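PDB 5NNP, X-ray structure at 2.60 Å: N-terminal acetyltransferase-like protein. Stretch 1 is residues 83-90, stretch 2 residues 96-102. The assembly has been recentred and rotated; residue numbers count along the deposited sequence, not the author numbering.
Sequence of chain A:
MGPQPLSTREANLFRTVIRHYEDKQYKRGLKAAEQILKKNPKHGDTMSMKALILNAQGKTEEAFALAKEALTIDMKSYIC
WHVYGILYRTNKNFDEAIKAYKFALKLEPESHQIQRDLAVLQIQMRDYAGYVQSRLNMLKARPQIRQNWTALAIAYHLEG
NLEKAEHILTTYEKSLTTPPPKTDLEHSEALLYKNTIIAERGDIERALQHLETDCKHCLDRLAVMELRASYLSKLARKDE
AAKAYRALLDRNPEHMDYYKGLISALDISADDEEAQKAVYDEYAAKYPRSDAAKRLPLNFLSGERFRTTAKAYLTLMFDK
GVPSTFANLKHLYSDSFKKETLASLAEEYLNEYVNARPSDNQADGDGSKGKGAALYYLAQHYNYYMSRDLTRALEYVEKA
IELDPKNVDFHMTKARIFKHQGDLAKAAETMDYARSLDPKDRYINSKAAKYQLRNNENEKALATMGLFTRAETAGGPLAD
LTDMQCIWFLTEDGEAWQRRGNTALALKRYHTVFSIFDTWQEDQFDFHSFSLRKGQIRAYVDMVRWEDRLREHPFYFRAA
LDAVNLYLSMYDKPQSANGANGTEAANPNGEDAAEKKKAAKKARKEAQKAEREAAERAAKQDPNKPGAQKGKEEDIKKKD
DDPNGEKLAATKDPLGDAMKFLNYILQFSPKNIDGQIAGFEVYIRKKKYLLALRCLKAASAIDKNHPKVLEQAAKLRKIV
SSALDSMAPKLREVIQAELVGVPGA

Stretch 1 83-90: VYGILYRT
Stretch 2, residues 96-102: EAIKAYK

Both stretches are helical throughout, with phi/psi values clustered near -60/-45 apart from Glu96 at -72/-27 and Ala100 at -83/-42, and they pack as an antiparallel pair: the N-to-C directions lie 161° apart (signed crossing angle -161°) and the axes approach to 7.9 Å. The register is set by Gly85 and Ala97, whose CA atoms are 4.3 Å apart. Within stretch 1 the i+4 ladder is regular, as in Arg89 N to Gly85 O at 2.7 Å and Leu87 N to Val83 O at 2.9 Å. In stretch 2, Tyr101 N donates to Ala97 O at 2.9 Å, while Ala100 N makes only weak bonds, to Glu96 O at 3.4 Å and Ala97 O at 3.1 Å. No hydrogen bond crosses the contact, so shape and apolar packing hold the pair together, burying 380 Å² in total.

The first rule is small residues where the backbones come close. Gly85 offers bare main chain: its N lies 3.8 Å from Ala100 CB, its O 3.8 Å from Ala97 CB, and its C 3.7 Å from Tyr101 CE1. An ideal CB on Gly85 would point toward stretch 2 and sit 2.7 Å from Tyr101 CD1, a clash, so the absent side chain makes room for the ring. Ala97 and Ala100 are both buried, their methyls filling space without forcing the helices apart.

The second rule is large side chains packed on and around this close approach. Tyr101 (chi1 -88°, m; chi2 85°) gives up 76 Å², the most of any residue here. Its CA-to-CB bond points sideways, but the end of the side chain comes nearer, the ring reaching across stretch 1, so that Tyr101 OH lies 3.6 Å from Ile86 CG1 and 3.4 Å from Arg89 CZ. Arg89 (t, t, p, chi4 176°) lays one face of its guanidinium over that hydroxyl; Arg89 NH1 is also 3.4 Å from Tyr101 OH, but the angle is too poor for a hydrogen bond. Arg89 N and Arg89 CB pack on Ala97 CB, at 3.8 Å and 4.1 Å.

The CA-to-CB bond of Tyr88 (chi1 -87°, m; chi2 -46°) points toward stretch 2, and one face of the ring packs on Glu96 CB. Glu96 CB stands 3.4 Å from the Tyr88 ring centroid, 2° off the normal, a CH-pi contact over the face. Glu96 (m, m, chi3 -60°) thus contributes aliphatic carbon to the contact. Tyr88 CB also meets Ala97 CB at 3.9 Å. Tyr84 (t, chi2 48°) adds a looser apolar contact, Tyr84 CD2 to Ala100 CB at 4.2 Å.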

# COMPACT_ATOMS: atom_id res chain seq x y z
N VAL A 83 3.61 22.91 26.05
CA VAL A 83 3.77 21.66 26.79
C VAL A 83 2.55 20.75 26.64
O VAL A 83 2.66 19.56 26.30
CB VAL A 83 4.02 21.92 28.30
CG1 VAL A 83 3.90 20.65 29.09
CG2 VAL A 83 5.38 22.55 28.52
N TYR A 84 1.39 21.33 26.90
CA TYR A 84 0.11 20.63 26.77
C TYR A 84 0.01 19.94 25.40
O TYR A 84 -0.40 18.79 25.30
CB TYR A 84 -1.03 21.63 26.99
CG TYR A 84 -2.36 21.05 27.43
CD1 TYR A 84 -2.44 20.14 28.48
CD2 TYR A 84 -3.56 21.47 26.83
CE1 TYR A 84 -3.67 19.62 28.90
CE2 TYR A 84 -4.78 20.95 27.23
CZ TYR A 84 -4.83 20.03 28.26
OH TYR A 84 -6.05 19.54 28.67
N GLY A 85 0.41 20.66 24.36
CA GLY A 85 0.41 20.12 23.01
C GLY A 85 1.39 18.98 22.83
O GLY A 85 1.05 17.93 22.28
N ILE A 86 2.62 19.18 23.32
CA ILE A 86 3.66 18.17 23.26
C ILE A 86 3.21 16.85 23.89
O ILE A 86 3.41 15.79 23.31
CB ILE A 86 4.94 18.67 23.95
CG1 ILE A 86 5.53 19.84 23.15
CG2 ILE A 86 5.97 17.55 24.07
CD1 ILE A 86 6.68 20.53 23.85
N LEU A 87 2.59 16.92 25.06
CA LEU A 87 2.04 15.74 25.70
C LEU A 87 1.03 15.04 24.79
O LEU A 87 1.17 13.85 24.48
CB LEU A 87 1.38 16.11 27.03
CG LEU A 87 2.30 16.80 28.04
CD1 LEU A 87 1.58 17.12 29.35
CD2 LEU A 87 3.52 15.94 28.30
N TYR A 88 0.03 15.79 24.34
CA TYR A 88 -0.98 15.30 23.40
C TYR A 88 -0.38 14.67 22.16
O TYR A 88 -0.76 13.58 21.77
CB TYR A 88 -1.91 16.42 22.98
CG TYR A 88 -3.08 16.64 23.89
CD1 TYR A 88 -3.83 15.56 24.34
CD2 TYR A 88 -3.43 17.91 24.32
CE1 TYR A 88 -4.91 15.74 25.18
CE2 TYR A 88 -4.50 18.10 25.16
CZ TYR A 88 -5.24 17.02 25.58
OH TYR A 88 -6.32 17.20 26.43
N ARG A 89 0.54 15.38 21.53
CA ARG A 89 1.19 14.85 20.34
C ARG A 89 1.92 13.56 20.65
O ARG A 89 1.96 12.65 19.83
CB ARG A 89 2.16 15.87 19.75
CG ARG A 89 2.80 15.37 18.50
CD ARG A 89 3.74 16.39 17.94
NE ARG A 89 4.94 16.52 18.73
CZ ARG A 89 5.96 17.30 18.40
NH1 ARG A 89 5.90 18.02 17.29
NH2 ARG A 89 7.04 17.37 19.18
N THR A 90 2.49 13.47 21.85
CA THR A 90 3.17 12.25 22.27
C THR A 90 2.20 11.09 22.41
O THR A 90 2.51 9.97 22.00
CB THR A 90 3.90 12.43 23.60
OG1 THR A 90 4.85 13.48 23.50
CG2 THR A 90 4.63 11.16 23.96
N GLU A 96 -6.14 17.24 19.63
CA GLU A 96 -6.05 18.07 20.82
C GLU A 96 -4.71 18.79 20.83
O GLU A 96 -4.58 19.88 21.38
CB GLU A 96 -6.25 17.24 22.09
CG GLU A 96 -7.66 16.69 22.22
CD GLU A 96 -8.69 17.77 22.51
OE1 GLU A 96 -8.58 18.46 23.56
OE2 GLU A 96 -9.62 17.93 21.68
N ALA A 97 -3.71 18.19 20.19
CA ALA A 97 -2.42 18.84 20.03
C ALA A 97 -2.56 20.12 19.21
O ALA A 97 -2.00 21.17 19.58
CB ALA A 97 -1.43 17.90 19.39
N ILE A 98 -3.31 20.03 18.11
CA ILE A 98 -3.48 21.17 17.22
C ILE A 98 -4.08 22.38 17.96
O ILE A 98 -3.59 23.49 17.84
CB ILE A 98 -4.34 20.82 15.99
CG1 ILE A 98 -3.52 19.99 14.99
CG2 ILE A 98 -4.83 22.07 15.29
CD1 ILE A 98 -4.33 19.37 13.85
N LYS A 99 -5.12 22.14 18.75
CA LYS A 99 -5.79 23.20 19.49
C LYS A 99 -4.83 23.96 20.39
O LYS A 99 -4.94 25.17 20.55
CB LYS A 99 -6.93 22.63 20.34
CG LYS A 99 -8.02 21.95 19.56
CD LYS A 99 -8.96 21.22 20.50
CE LYS A 99 -10.38 21.23 20.02
NZ LYS A 99 -10.49 20.67 18.67
N ALA A 100 -3.89 23.22 20.99
CA ALA A 100 -2.97 23.77 21.98
C ALA A 100 -1.76 24.46 21.33
O ALA A 100 -1.34 25.54 21.76
CB ALA A 100 -2.51 22.66 22.93
N TYR A 101 -1.21 23.85 20.29
CA TYR A 101 -0.17 24.51 19.49
C TYR A 101 -0.67 25.84 18.92
O TYR A 101 0.04 26.85 18.95
CB TYR A 101 0.28 23.60 18.36
CG TYR A 101 1.40 22.66 18.72
CD1 TYR A 101 1.16 21.43 19.33
CD2 TYR A 101 2.72 23.00 18.46
CE1 TYR A 101 2.20 20.58 19.65
CE2 TYR A 101 3.77 22.16 18.79
CZ TYR A 101 3.50 20.95 19.38
OH TYR A 101 4.57 20.12 19.68
N LYS A 102 -1.90 25.82 18.41
CA LYS A 102 -2.50 27.00 17.77
C LYS A 102 -2.58 28.20 18.72
O LYS A 102 -2.35 29.35 18.32
CB LYS A 102 -3.89 26.65 17.26
CG LYS A 102 -4.39 27.53 16.16
CD LYS A 102 -5.23 26.74 15.16
CE LYS A 102 -6.48 26.20 15.81
NZ LYS A 102 -7.37 25.65 14.77